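Local coordinates for stage II sporulation protein E (SpoIIE) (Moorella thermoacetica, PDB 3ZT9) that probably acts as a manganese-dependent PP2C-type serine/threonine phosphatase that works with the stressosome in secondary messenger signalling, at residues A[8-12]-A[177-182]; A[52-57]-A[71-76]; A[141-145]-A[189-193]. Residues are numbered along the deposited sequence.

Contacts 1 and 3 share one antiparallel sheet, in which strands 6-11 and 187-192 are neighbours: Tyr9 O lies 2.9 Å from Val189 N, a probable hydrogen bond, although the centres of the two contacts are about 17 Å apart. Contact 2 joins two helices, and its centre is about 24 Å from each of the others. Contact 1 is at the surface and depends on weak arginine hydrogen bonds and water bridges. Contact 2 is largely buried and has no hydrogen bond between its segments, so apolar contacts dominate. Contact 3, also mostly buried, combines backbone pairing with a manganese ion at the chain terminus. Contacts 2 and 3 lie on opposite sides of the chain's centre.

Contact 1. Residues A[8-12]-A[177-182]; sequences IYTRA and GEKYGR
Arg11 reaches from the end of strand 6-11 to the backbone just beyond helix 169-180. Its NH2 donates two weak hydrogen bonds, to Gly181 O and to Arg182 O, both at 3.2 Å, with both oxygens near the guanidinium plane. One water accepts from Arg11 NE (2.8 Å) and donates to Arg182 O (3.0 Å); another accepts from Arg11 NH1 (3.2 Å) and donates to Glu178 O (2.8 Å) and Gly181 O (2.9 Å); a third joins Tyr9 OH (2.6 Å) to Glu178 OE2 (2.7 Å), which also forms a salt bridge with Arg174. A t, t, p course (chi1 to chi3) carries the arginine there. Residues 8-11 are extended; 177-180 are helical, and Gly181 (phi/psi -72/133) leaves that conformation. Tyr9 and Arg11 direct CA-to-CB toward the helix, Thr10 away. With chi1 t, the Tyr9 ring packs against Gly177, CE2 to CA 3.7 Å, and the CA atoms of these residues are 6.7 Å apart. A CB on Gly177 would come within 2.3 Å of Tyr9 CD2, so glycine permits this close approach. Some 225 Å² is buried. A helix C-terminus thus packs on a sheet face at its outermost strand, fitting the alpha-beta-beta-alpha sandwich of PP2C phosphatases.

Contact 2. Residues A[52-57]-A[71-76]; sequences IAIASM and LCHREL
This is a helix-helix packing contact between helix 43-60 and helix 65-76, consecutive in the chain. The short axes of 52-57 and 71-76 approach to 9.0 Å with their N-to-C directions 137° apart, an oblique crossing nearer antiparallel than parallel. Register follows from two CA pairs, Ala53 to Cys72 at 5.5 Å and Ile52 to Leu76 at 7.0 Å. The small Ala53 and Cys72 suit the tightest point: Ala53 O is 3.6 Å from Cys72 SG. Ile52 (m, t) brings CG2 to 3.8 Å from Leu76 CD2, while Leu76, also m, t, sets CD1 4.0 Å from Ala53 CB. Met57 CG meets Cys72 SG at 3.5 Å. Ser56 directs its CA-to-CB bond toward the second helix, with OG 3.9 Å from Glu75 CG. No hydrogen bond crosses the interface, which buries 330 Å². Beneath it, Ile54 turns away to strands 21-28 and 31-39, and Met57 touches Ala35 of the latter; helix 43-60 thus meets the sheet through Ile54 and Met57 while its Ile52, Ala53 and Ser56 meet helix 65-76.

Contact 3. Residues A[141-145]-A[189-193]; sequences EGDLF and VIVAR. With MN (manganese (II) ion), chain D.
An antiparallel strand pair within one of the two sheets of the PP2C fold continues into a manganese site at the C-terminus. Phe145 and Ala192 form a hydrogen-bonded pair with CA atoms 5.1 Å apart: Phe145 N donates to Ala192 O at 2.9 Å (161°), and Ala192 N to Phe145 O at 3.0 Å (160°). CA-H...O contacts flank them, Val191 CA to Phe145 O at 3.2 Å and Leu144 CA to Ala192 O at 3.4 Å. Phe145 and Ala192 point to the same face, with CB atoms 4.3 Å apart; chi1 m and chi2 75° place the Phe145 ring with its edge to Ala192 O. On this face both touch Leu34 of strand 31-39, in the other sheet. Arg193, with chi1 p and then t, t, extends away from segment 141-145; its guanidinium forms a salt bridge with Glu5, hydrogen bonds with Leu162 O, Leu167 O and Asn164 O, and a cation-pi contact with Tyr165. Before the strand, Gly142 takes phi/psi 105/-19, where a CB would jam against the preceding carbonyl. Glu141, at chi1 t and chi2 p, folds back to the metal, while its OE1 forms a salt bridge with Arg91. Six ligands surround the manganese: four waters at 2.2 to 2.3 Å, Glu141 OE2 at 2.1 Å and Arg193 OXT at 2.3 Å.

Contact 1. Residues A[8-12]-A[177-182]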
ATOM      1  N   ILE A   8      -9.390   5.393  -0.666  1.00 14.43           N
ATOM      2  CA  ILE A   8      -8.605   5.055   0.524  1.00 12.17           C
ATOM      3  C   ILE A   8      -9.547   4.823   1.700  1.00 11.91           C
ATOM      4  O   ILE A   8     -10.460   5.610   1.922  1.00 16.00           O
ATOM      5  CB  ILE A   8      -7.674   6.212   0.908  1.00 23.20           C
ATOM      6  CG1 ILE A   8      -6.611   6.411  -0.176  1.00 25.36           C
ATOM      7  CG2 ILE A   8      -7.018   5.945   2.257  1.00 23.24           C
ATOM      8  CD1 ILE A   8      -5.645   7.580   0.133  1.00 39.90           C
ATOM      9  N   TYR A   9      -9.257   3.809   2.522  1.00 15.40           N
ATOM     10  CA  TYR A   9      -9.982   3.617   3.779  1.00 18.35           C
ATOM     11  C   TYR A   9      -9.014   3.193   4.853  1.00 15.81           C
ATOM     12  O   TYR A   9      -8.147   2.348   4.607  1.00 15.24           O
ATOM     13  CB  TYR A   9     -11.016   2.514   3.634  1.00 14.07           C
ATOM     14  CG  TYR A   9     -11.720   2.121   4.924  1.00 15.01           C
ATOM     15  CD1 TYR A   9     -12.854   2.820   5.351  1.00 14.01           C
ATOM     16  CD2 TYR A   9     -11.294   1.018   5.681  1.00 17.89           C
ATOM     17  CE1 TYR A   9     -13.525   2.456   6.524  1.00 18.33           C
ATOM     18  CE2 TYR A   9     -11.984   0.647   6.863  1.00 20.69           C
ATOM     19  CZ  TYR A   9     -13.098   1.362   7.255  1.00 27.61           C
ATOM     20  OH  TYR A   9     -13.775   0.989   8.412  1.00 22.45           O
ATOM     21  N   THR A  10      -9.140   3.764   6.039  1.00 14.46           N
ATOM     22  CA  THR A  10      -8.358   3.243   7.187  1.00 13.06           C
ATOM     23  C   THR A  10      -9.292   3.204   8.409  1.00 13.67           C
ATOM     24  O   THR A  10     -10.301   3.951   8.469  1.00 15.42           O
ATOM     25  CB  THR A  10      -7.120   4.146   7.569  1.00 17.44           C
ATOM     26  OG1 THR A  10      -7.552   5.435   8.016  1.00 19.00           O
ATOM     27  CG2 THR A  10      -6.149   4.313   6.386  1.00 17.51           C
ATOM     28  N   ARG A  11      -8.967   2.328   9.350  1.00 16.74           N
ATOM     29  CA  ARG A  11      -9.748   2.204  10.574  1.00 21.97           C
ATOM     30  C   ARG A  11      -8.804   1.727  11.671  1.00 17.06           C
ATOM     31  O   ARG A  11      -8.106   0.723  11.514  1.00 16.21           O
ATOM     32  CB  ARG A  11     -10.897   1.188  10.420  1.00 18.95           C
ATOM     33  CG  ARG A  11     -11.831   1.186  11.629  1.00 22.03           C
ATOM     34  CD  ARG A  11     -12.942   0.144  11.513  1.00 25.17           C
ATOM     35  NE  ARG A  11     -12.393  -1.210  11.445  1.00 29.34           N
ATOM     36  CZ  ARG A  11     -13.030  -2.263  10.934  1.00 37.88           C
ATOM     37  NH1 ARG A  11     -14.257  -2.133  10.448  1.00 36.14           N
ATOM     38  NH2 ARG A  11     -12.442  -3.449  10.917  1.00 28.52           N
ATOM     39  N   ALA A  12      -8.805   2.434  12.792  1.00 17.03           N
ATOM     40  CA  ALA A  12      -7.982   1.994  13.922  1.00 17.10           C
ATOM     41  C   ALA A  12      -8.503   0.693  14.519  1.00 14.05           C
ATOM     42  O   ALA A  12      -9.706   0.460  14.577  1.00 21.18           O
ATOM     43  CB  ALA A  12      -7.964   3.060  15.001  1.00 20.24           C
ATOM     44  N   GLY A 177     -13.147  -2.563   3.656  1.00 13.47           N
ATOM     45  CA  GLY A 177     -12.616  -2.450   5.007  1.00 15.70           C
ATOM     46  C   GLY A 177     -13.607  -2.931   6.063  1.00 19.99           C
ATOM     47  O   GLY A 177     -13.235  -3.596   7.010  1.00 19.84           O
ATOM     48  N   GLU A 178     -14.883  -2.592   5.880  1.00 16.43           N
ATOM     49  CA  GLU A 178     -15.928  -2.950   6.829  1.00 17.61           C
ATOM     50  C   GLU A 178     -16.290  -4.445   6.789  1.00 22.83           C
ATOM     51  O   GLU A 178     -16.465  -5.069   7.850  1.00 27.42           O
ATOM     52  CB  GLU A 178     -17.185  -2.071   6.597  1.00 16.43           C
ATOM     53  CG  GLU A 178     -16.943  -0.680   7.076  1.00 17.19           C
ATOM     54  CD  GLU A 178     -18.022   0.300   6.708  1.00 26.61           C
ATOM     55  OE1 GLU A 178     -18.703   0.080   5.706  1.00 30.65           O
ATOM     56  OE2 GLU A 178     -18.133   1.309   7.415  1.00 32.71           O
ATOM     57  N   LYS A 179     -16.335  -5.032   5.602  1.00 19.32           N
ATOM     58  CA  LYS A 179     -16.703  -6.456   5.471  1.00 18.69           C
ATOM     59  C   LYS A 179     -15.561  -7.351   5.881  1.00 27.74           C
ATOM     60  O   LYS A 179     -15.781  -8.374   6.504  1.00 23.58           O
ATOM     61  CB  LYS A 179     -17.047  -6.837   4.020  1.00 22.45           C
ATOM     62  CG  LYS A 179     -18.434  -6.488   3.559  1.00 27.96           C
ATOM     63  CD  LYS A 179     -19.498  -7.257   4.329  1.00 29.81           C
ATOM     64  CE  LYS A 179     -20.891  -6.944   3.761  1.00 15.42           C
ATOM     65  NZ  LYS A 179     -21.934  -7.334   4.747  1.00 19.92           N
ATOM     66  N   TYR A 180     -14.347  -6.977   5.488  1.00 17.97           N
ATOM     67  CA  TYR A 180     -13.197  -7.890   5.594  1.00 20.58           C
ATOM     68  C   TYR A 180     -12.173  -7.499   6.649  1.00 20.83           C
ATOM     69  O   TYR A 180     -11.302  -8.294   6.992  1.00 22.06           O
ATOM     70  CB  TYR A 180     -12.531  -8.023   4.221  1.00 18.62           C
ATOM     71  CG  TYR A 180     -13.500  -8.561   3.212  1.00 23.89           C
ATOM     72  CD1 TYR A 180     -14.008  -9.862   3.336  1.00 32.16           C
ATOM     73  CD2 TYR A 180     -13.956  -7.764   2.165  1.00 22.08           C
ATOM     74  CE1 TYR A 180     -14.919 -10.348   2.427  1.00 29.65           C
ATOM     75  CE2 TYR A 180     -14.866  -8.260   1.249  1.00 26.51           C
ATOM     76  CZ  TYR A 180     -15.341  -9.541   1.403  1.00 25.26           C
ATOM     77  OH  TYR A 180     -16.238 -10.021   0.493  1.00 45.48           O
ATOM     78  N   GLY A 181     -12.267  -6.278   7.163  1.00 18.10           N
ATOM     79  CA  GLY A 181     -11.282  -5.749   8.110  1.00 19.33           C
ATOM     80  C   GLY A 181     -11.403  -6.404   9.476  1.00 26.21           C
ATOM     81  O   GLY A 181     -12.499  -6.533  10.002  1.00 24.56           O
ATOM     82  N   ARG A 182     -10.292  -6.835  10.070  1.00 16.19           N
ATOM     83  CA  ARG A 182     -10.358  -7.346  11.444  1.00 16.57           C
ATOM     84  C   ARG A 182     -10.584  -6.204  12.409  1.00 23.75           C
ATOM     85  O   ARG A 182     -10.057  -5.122  12.208  1.00 24.22           O
ATOM     86  CB  ARG A 182      -9.037  -8.025  11.832  1.00 23.29           C
ATOM     87  CG  ARG A 182      -8.656  -9.166  10.933  1.00 30.54           C
ATOM     88  CD  ARG A 182      -7.306  -9.692  11.346  1.00 48.40           C
ATOM     89  NE  ARG A 182      -7.368 -10.223  12.701  1.00 60.90           N
ATOM     90  CZ  ARG A 182      -6.645 -11.245  13.136  1.00 85.93           C
ATOM     91  NH1 ARG A 182      -5.783 -11.849  12.326  1.00 91.15           N
ATOM     92  NH2 ARG A 182      -6.782 -11.665  14.385  1.00 93.31           N
TER
HETATM   93  O   HOH W   1     -16.068   2.012   9.073  1.00 28.92           O
HETATM   94  O   HOH W   2     -10.250  -2.214  12.920  1.00 26.02           O
HETATM   95  O   HOH W   3     -15.038  -5.247  10.200  1.00 34.56           O

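Contact 2. Residues A[52-57]-A[71-76]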
ATOM      1  N   ILE A  52       5.706   8.274   9.462  1.00 18.50           N
ATOM      2  CA  ILE A  52       7.087   8.546   9.055  1.00 17.18           C
ATOM      3  C   ILE A  52       7.433   7.828   7.736  1.00 18.20           C
ATOM      4  O   ILE A  52       8.077   8.414   6.827  1.00 19.96           O
ATOM      5  CB  ILE A  52       8.088   8.101  10.129  1.00 16.50           C
ATOM      6  CG1 ILE A  52       8.044   9.093  11.319  1.00 23.84           C
ATOM      7  CG2 ILE A  52       9.511   8.106   9.558  1.00 20.18           C
ATOM      8  CD1 ILE A  52       8.804   8.637  12.479  1.00 17.94           C
ATOM      9  N   ALA A  53       7.044   6.567   7.632  1.00 19.65           N
ATOM     10  CA  ALA A  53       7.307   5.812   6.395  1.00 16.85           C
ATOM     11  C   ALA A  53       6.647   6.491   5.174  1.00 18.91           C
ATOM     12  O   ALA A  53       7.296   6.651   4.134  1.00 18.10           O
ATOM     13  CB  ALA A  53       6.807   4.366   6.535  1.00 17.84           C
ATOM     14  N   ILE A  54       5.359   6.845   5.280  1.00 14.72           N
ATOM     15  CA  ILE A  54       4.641   7.523   4.199  1.00 20.33           C
ATOM     16  C   ILE A  54       5.285   8.873   3.831  1.00 18.59           C
ATOM     17  O   ILE A  54       5.490   9.185   2.642  1.00 16.36           O
ATOM     18  CB  ILE A  54       3.121   7.736   4.612  1.00 23.75           C
ATOM     19  CG1 ILE A  54       2.379   6.406   4.667  1.00 33.19           C
ATOM     20  CG2 ILE A  54       2.398   8.724   3.725  1.00 27.83           C
ATOM     21  CD1 ILE A  54       2.540   5.603   3.504  1.00 23.17           C
ATOM     22  N   ALA A  55       5.638   9.667   4.844  1.00 19.47           N
ATOM     23  CA  ALA A  55       6.215  10.997   4.622  1.00 26.62           C
ATOM     24  C   ALA A  55       7.573  10.888   3.946  1.00 25.39           C
ATOM     25  O   ALA A  55       7.903  11.668   3.055  1.00 20.52           O
ATOM     26  CB  ALA A  55       6.362  11.736   5.962  1.00 22.80           C
ATOM     27  N   SER A  56       8.356   9.897   4.379  1.00 22.21           N
ATOM     28  CA  SER A  56       9.647   9.603   3.778  1.00 23.32           C
ATOM     29  C   SER A  56       9.526   9.216   2.296  1.00 18.99           C
ATOM     30  O   SER A  56      10.299   9.673   1.449  1.00 21.09           O
ATOM     31  CB  SER A  56      10.347   8.487   4.528  1.00 22.70           C
ATOM     32  OG  SER A  56      11.621   8.315   3.925  1.00 27.45           O
ATOM     33  N   MET A  57       8.572   8.353   1.985  1.00 18.81           N
ATOM     34  CA  MET A  57       8.310   7.980   0.594  1.00 19.88           C
ATOM     35  C   MET A  57       7.969   9.183  -0.249  1.00 23.00           C
ATOM     36  O   MET A  57       8.521   9.369  -1.347  1.00 23.74           O
ATOM     37  CB  MET A  57       7.164   6.983   0.532  1.00 19.24           C
ATOM     38  CG  MET A  57       7.573   5.650   1.040  1.00 19.82           C
ATOM     39  SD  MET A  57       6.207   4.490   0.817  1.00 24.36           S
ATOM     40  CE  MET A  57       7.040   2.983   1.186  1.00 25.14           C
ATOM     41  N   LEU A  71      15.857   4.897   2.257  1.00 20.52           N
ATOM     42  CA  LEU A  71      15.651   6.071   3.100  1.00 24.28           C
ATOM     43  C   LEU A  71      14.558   5.825   4.163  1.00 28.63           C
ATOM     44  O   LEU A  71      14.695   6.281   5.295  1.00 26.78           O
ATOM     45  CB  LEU A  71      15.338   7.335   2.289  1.00 30.61           C
ATOM     46  CG  LEU A  71      15.099   8.601   3.150  1.00 64.21           C
ATOM     47  CD1 LEU A  71      13.961   8.401   4.108  1.00 73.64           C
ATOM     48  CD2 LEU A  71      16.300   9.047   3.973  1.00 67.16           C
ATOM     49  N   CYS A  72      13.464   5.146   3.802  1.00 22.35           N
ATOM     50  CA  CYS A  72      12.418   4.801   4.772  0.58 18.72           C
ATOM     51  C   CYS A  72      13.006   4.093   5.968  1.00 22.74           C
ATOM     52  O   CYS A  72      12.713   4.433   7.121  1.00 24.96           O
ATOM     53  CB  CYS A  72      11.379   3.841   4.170  0.58 25.25           C
ATOM     54  SG  CYS A  72      10.079   4.612   3.276  0.58 21.38           S
ATOM     55  N   HIS A  73      13.803   3.068   5.695  1.00 25.99           N
ATOM     56  CA  HIS A  73      14.504   2.328   6.737  1.00 20.89           C
ATOM     57  C   HIS A  73      15.352   3.258   7.608  1.00 22.85           C
ATOM     58  O   HIS A  73      15.325   3.153   8.832  1.00 23.71           O
ATOM     59  CB  HIS A  73      15.387   1.259   6.069  1.00 18.94           C
ATOM     60  CG  HIS A  73      16.264   0.512   7.019  1.00 28.22           C
ATOM     61  ND1 HIS A  73      15.781  -0.462   7.864  1.00 29.47           N
ATOM     62  CD2 HIS A  73      17.590   0.614   7.274  1.00 40.07           C
ATOM     63  CE1 HIS A  73      16.776  -0.941   8.595  1.00 31.50           C
ATOM     64  NE2 HIS A  73      17.883  -0.304   8.255  1.00 37.16           N
ATOM     65  N   ARG A  74      16.103   4.167   6.999  1.00 23.08           N
ATOM     66  CA  ARG A  74      16.940   5.091   7.784  1.00 25.70           C
ATOM     67  C   ARG A  74      16.085   5.999   8.688  1.00 29.76           C
ATOM     68  O   ARG A  74      16.425   6.242   9.842  1.00 26.69           O
ATOM     69  CB  ARG A  74      17.822   5.941   6.860  1.00 38.94           C
ATOM     70  CG  ARG A  74      18.647   6.997   7.579  1.00 69.10           C
ATOM     71  CD  ARG A  74      19.506   7.808   6.601  1.00 90.63           C
ATOM     72  NE  ARG A  74      18.787   8.933   6.002  1.00104.65           N
ATOM     73  CZ  ARG A  74      19.252   9.666   4.992  1.00115.87           C
ATOM     74  NH1 ARG A  74      20.434   9.390   4.453  1.00117.52           N
ATOM     75  NH2 ARG A  74      18.530  10.671   4.513  1.00121.99           N
ATOM     76  N   GLU A  75      14.976   6.518   8.173  1.00 22.73           N
ATOM     77  CA  GLU A  75      14.157   7.431   8.976  1.00 26.73           C
ATOM     78  C   GLU A  75      13.410   6.692  10.096  1.00 29.89           C
ATOM     79  O   GLU A  75      12.978   7.312  11.068  1.00 27.93           O
ATOM     80  CB  GLU A  75      13.146   8.168   8.093  1.00 26.74           C
ATOM     81  CG  GLU A  75      13.755   9.074   7.073  1.00 31.86           C
ATOM     82  CD  GLU A  75      14.329  10.325   7.678  1.00 59.72           C
ATOM     83  OE1 GLU A  75      14.272  10.467   8.913  1.00 60.17           O
ATOM     84  OE2 GLU A  75      14.834  11.168   6.915  1.00 77.30           O
ATOM     85  N   LEU A  76      13.238   5.376   9.945  1.00 21.57           N
ATOM     86  CA  LEU A  76      12.522   4.569  10.937  1.00 20.15           C
ATOM     87  C   LEU A  76      13.420   3.954  12.030  1.00 28.87           C
ATOM     88  O   LEU A  76      12.927   3.363  12.977  1.00 22.75           O
ATOM     89  CB  LEU A  76      11.699   3.457  10.253  1.00 19.04           C
ATOM     90  CG  LEU A  76      10.470   3.991   9.535  1.00 18.81           C
ATOM     91  CD1 LEU A  76       9.899   2.903   8.593  1.00 20.66           C
ATOM     92  CD2 LEU A  76       9.427   4.425  10.519  1.00 21.89           C
TER

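Contact 3. Residues A[141-145]-A[189-193]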
ATOM      1  N   GLU A 141      -4.991   1.182 -19.232  1.00 16.67           N
ATOM      2  CA  GLU A 141      -6.225   1.648 -18.619  1.00 13.03           C
ATOM      3  C   GLU A 141      -7.230   0.504 -18.415  1.00 17.79           C
ATOM      4  O   GLU A 141      -7.445  -0.325 -19.306  1.00 15.76           O
ATOM      5  CB  GLU A 141      -6.825   2.743 -19.516  1.00 16.18           C
ATOM      6  CG  GLU A 141      -8.253   3.088 -19.147  1.00 29.13           C
ATOM      7  CD  GLU A 141      -8.390   3.524 -17.713  1.00 37.58           C
ATOM      8  OE1 GLU A 141      -7.732   4.525 -17.374  1.00 28.79           O
ATOM      9  OE2 GLU A 141      -9.139   2.861 -16.930  1.00 23.29           O
ATOM     10  N   GLY A 142      -7.817   0.485 -17.225  1.00 15.01           N
ATOM     11  CA  GLY A 142      -8.740  -0.546 -16.788  1.00 17.66           C
ATOM     12  C   GLY A 142      -8.126  -1.528 -15.799  1.00 18.89           C
ATOM     13  O   GLY A 142      -8.847  -2.250 -15.097  1.00 15.13           O
ATOM     14  N   ASP A 143      -6.796  -1.583 -15.752  1.00 12.91           N
ATOM     15  CA  ASP A 143      -6.129  -2.433 -14.762  1.00 14.55           C
ATOM     16  C   ASP A 143      -6.419  -1.884 -13.362  1.00 15.10           C
ATOM     17  O   ASP A 143      -6.501  -0.672 -13.184  1.00 12.30           O
ATOM     18  CB  ASP A 143      -4.630  -2.425 -15.003  1.00 15.73           C
ATOM     19  CG  ASP A 143      -4.238  -3.122 -16.318  1.00 15.96           C
ATOM     20  OD1 ASP A 143      -5.092  -3.732 -16.983  1.00 17.95           O
ATOM     21  OD2 ASP A 143      -3.055  -3.050 -16.683  1.00 16.33           O
ATOM     22  N   LEU A 144      -6.532  -2.774 -12.386  1.00 13.28           N
ATOM     23  CA  LEU A 144      -6.998  -2.407 -11.050  1.00 13.66           C
ATOM     24  C   LEU A 144      -5.881  -2.711 -10.083  1.00 21.49           C
ATOM     25  O   LEU A 144      -5.158  -3.699 -10.260  1.00 13.82           O
ATOM     26  CB  LEU A 144      -8.224  -3.221 -10.704  1.00 15.73           C
ATOM     27  CG  LEU A 144      -9.251  -3.359 -11.834  1.00 28.33           C
ATOM     28  CD1 LEU A 144     -10.149  -4.564 -11.687  1.00 35.94           C
ATOM     29  CD2 LEU A 144     -10.052  -2.118 -11.818  1.00 32.40           C
ATOM     30  N   PHE A 145      -5.719  -1.866  -9.056  1.00 14.58           N
ATOM     31  CA  PHE A 145      -4.699  -2.132  -8.044  1.00 15.09           C
ATOM     32  C   PHE A 145      -5.399  -2.197  -6.694  1.00 20.60           C
ATOM     33  O   PHE A 145      -6.225  -1.345  -6.375  1.00 16.40           O
ATOM     34  CB  PHE A 145      -3.678  -0.985  -8.015  1.00 12.65           C
ATOM     35  CG  PHE A 145      -2.823  -0.873  -9.269  1.00 16.04           C
ATOM     36  CD1 PHE A 145      -3.340  -0.367 -10.458  1.00 22.34           C
ATOM     37  CD2 PHE A 145      -1.512  -1.287  -9.256  1.00 15.48           C
ATOM     38  CE1 PHE A 145      -2.545  -0.298 -11.611  1.00 20.28           C
ATOM     39  CE2 PHE A 145      -0.725  -1.242 -10.390  1.00 20.13           C
ATOM     40  CZ  PHE A 145      -1.244  -0.725 -11.575  1.00 20.21           C
ATOM     41  N   VAL A 189      -6.709   0.220   3.319  1.00 11.42           N
ATOM     42  CA  VAL A 189      -6.962  -0.327   1.993  1.00 12.14           C
ATOM     43  C   VAL A 189      -6.924   0.781   0.980  1.00 15.04           C
ATOM     44  O   VAL A 189      -7.528   1.828   1.224  1.00 14.52           O
ATOM     45  CB  VAL A 189      -8.398  -0.906   1.872  1.00 20.71           C
ATOM     46  CG1 VAL A 189      -8.520  -1.697   0.529  1.00 16.12           C
ATOM     47  CG2 VAL A 189      -8.738  -1.783   3.054  1.00 28.26           C
ATOM     48  N   ILE A 190      -6.295   0.523  -0.178  1.00 11.45           N
ATOM     49  CA  ILE A 190      -6.379   1.429  -1.336  1.00 10.71           C
ATOM     50  C   ILE A 190      -6.875   0.632  -2.542  1.00 13.67           C
ATOM     51  O   ILE A 190      -6.447  -0.500  -2.737  1.00 12.50           O
ATOM     52  CB  ILE A 190      -4.979   1.985  -1.703  1.00 13.49           C
ATOM     53  CG1 ILE A 190      -4.475   2.871  -0.555  1.00 13.35           C
ATOM     54  CG2 ILE A 190      -5.050   2.801  -2.970  1.00 15.43           C
ATOM     55  CD1 ILE A 190      -3.022   3.389  -0.813  1.00 15.48           C
ATOM     56  N   VAL A 191      -7.800   1.182  -3.328  1.00 11.42           N
ATOM     57  CA  VAL A 191      -8.123   0.604  -4.635  1.00 14.58           C
ATOM     58  C   VAL A 191      -7.950   1.728  -5.648  1.00 16.03           C
ATOM     59  O   VAL A 191      -8.408   2.819  -5.379  1.00 16.03           O
ATOM     60  CB  VAL A 191      -9.579   0.122  -4.673  1.00 19.39           C
ATOM     61  CG1 VAL A 191     -10.004  -0.177  -6.119  1.00 17.99           C
ATOM     62  CG2 VAL A 191      -9.763  -1.138  -3.739  1.00 18.41           C
ATOM     63  N   ALA A 192      -7.288   1.444  -6.767  1.00 12.53           N
ATOM     64  CA  ALA A 192      -7.087   2.403  -7.869  1.00 13.09           C
ATOM     65  C   ALA A 192      -7.524   1.728  -9.163  1.00 17.46           C
ATOM     66  O   ALA A 192      -7.156   0.585  -9.417  1.00 18.21           O
ATOM     67  CB  ALA A 192      -5.628   2.805  -7.970  1.00 14.82           C
ATOM     68  N   ARG A 193      -8.306   2.411  -9.994  1.00 13.62           N
ATOM     69  CA  ARG A 193      -8.709   1.793 -11.248  1.00 16.23           C
ATOM     70  C   ARG A 193      -9.081   2.818 -12.275  1.00 20.11           C
ATOM     71  O   ARG A 193      -9.409   3.946 -11.913  1.00 17.90           O
ATOM     72  CB  ARG A 193      -9.898   0.898 -10.994  1.00 22.41           C
ATOM     73  CG  ARG A 193     -11.069   1.658 -10.406  1.00 20.06           C
ATOM     74  CD  ARG A 193     -12.137   0.703  -9.861  1.00 17.31           C
ATOM     75  NE  ARG A 193     -13.279   1.495  -9.452  1.00 16.51           N
ATOM     76  CZ  ARG A 193     -14.435   0.987  -9.048  1.00 20.55           C
ATOM     77  NH1 ARG A 193     -14.604  -0.321  -8.957  1.00 20.86           N
ATOM     78  NH2 ARG A 193     -15.404   1.814  -8.743  1.00 21.06           N
ATOM     79  OXT ARG A 193      -9.083   2.495 -13.457  1.00 15.44           O
TER
HETATM   80 MN    MN D1196     -10.270   3.379 -15.258  0.69 17.60          MN
HETATM   81  O   HOH W   4      -8.936   5.139 -15.097  1.00 28.21           O
HETATM   82  O   HOH W   5      -6.818   1.550 -14.692  1.00 17.29           O
HETATM   83  O   HOH W   6     -11.783   4.138 -13.736  1.00 34.45           O
HETATM   84  O   HOH W   7     -11.731   1.781 -15.415  1.00 19.55           O
HETATM   85  O   HOH W   8     -11.659   4.309 -16.740  1.00 26.88           O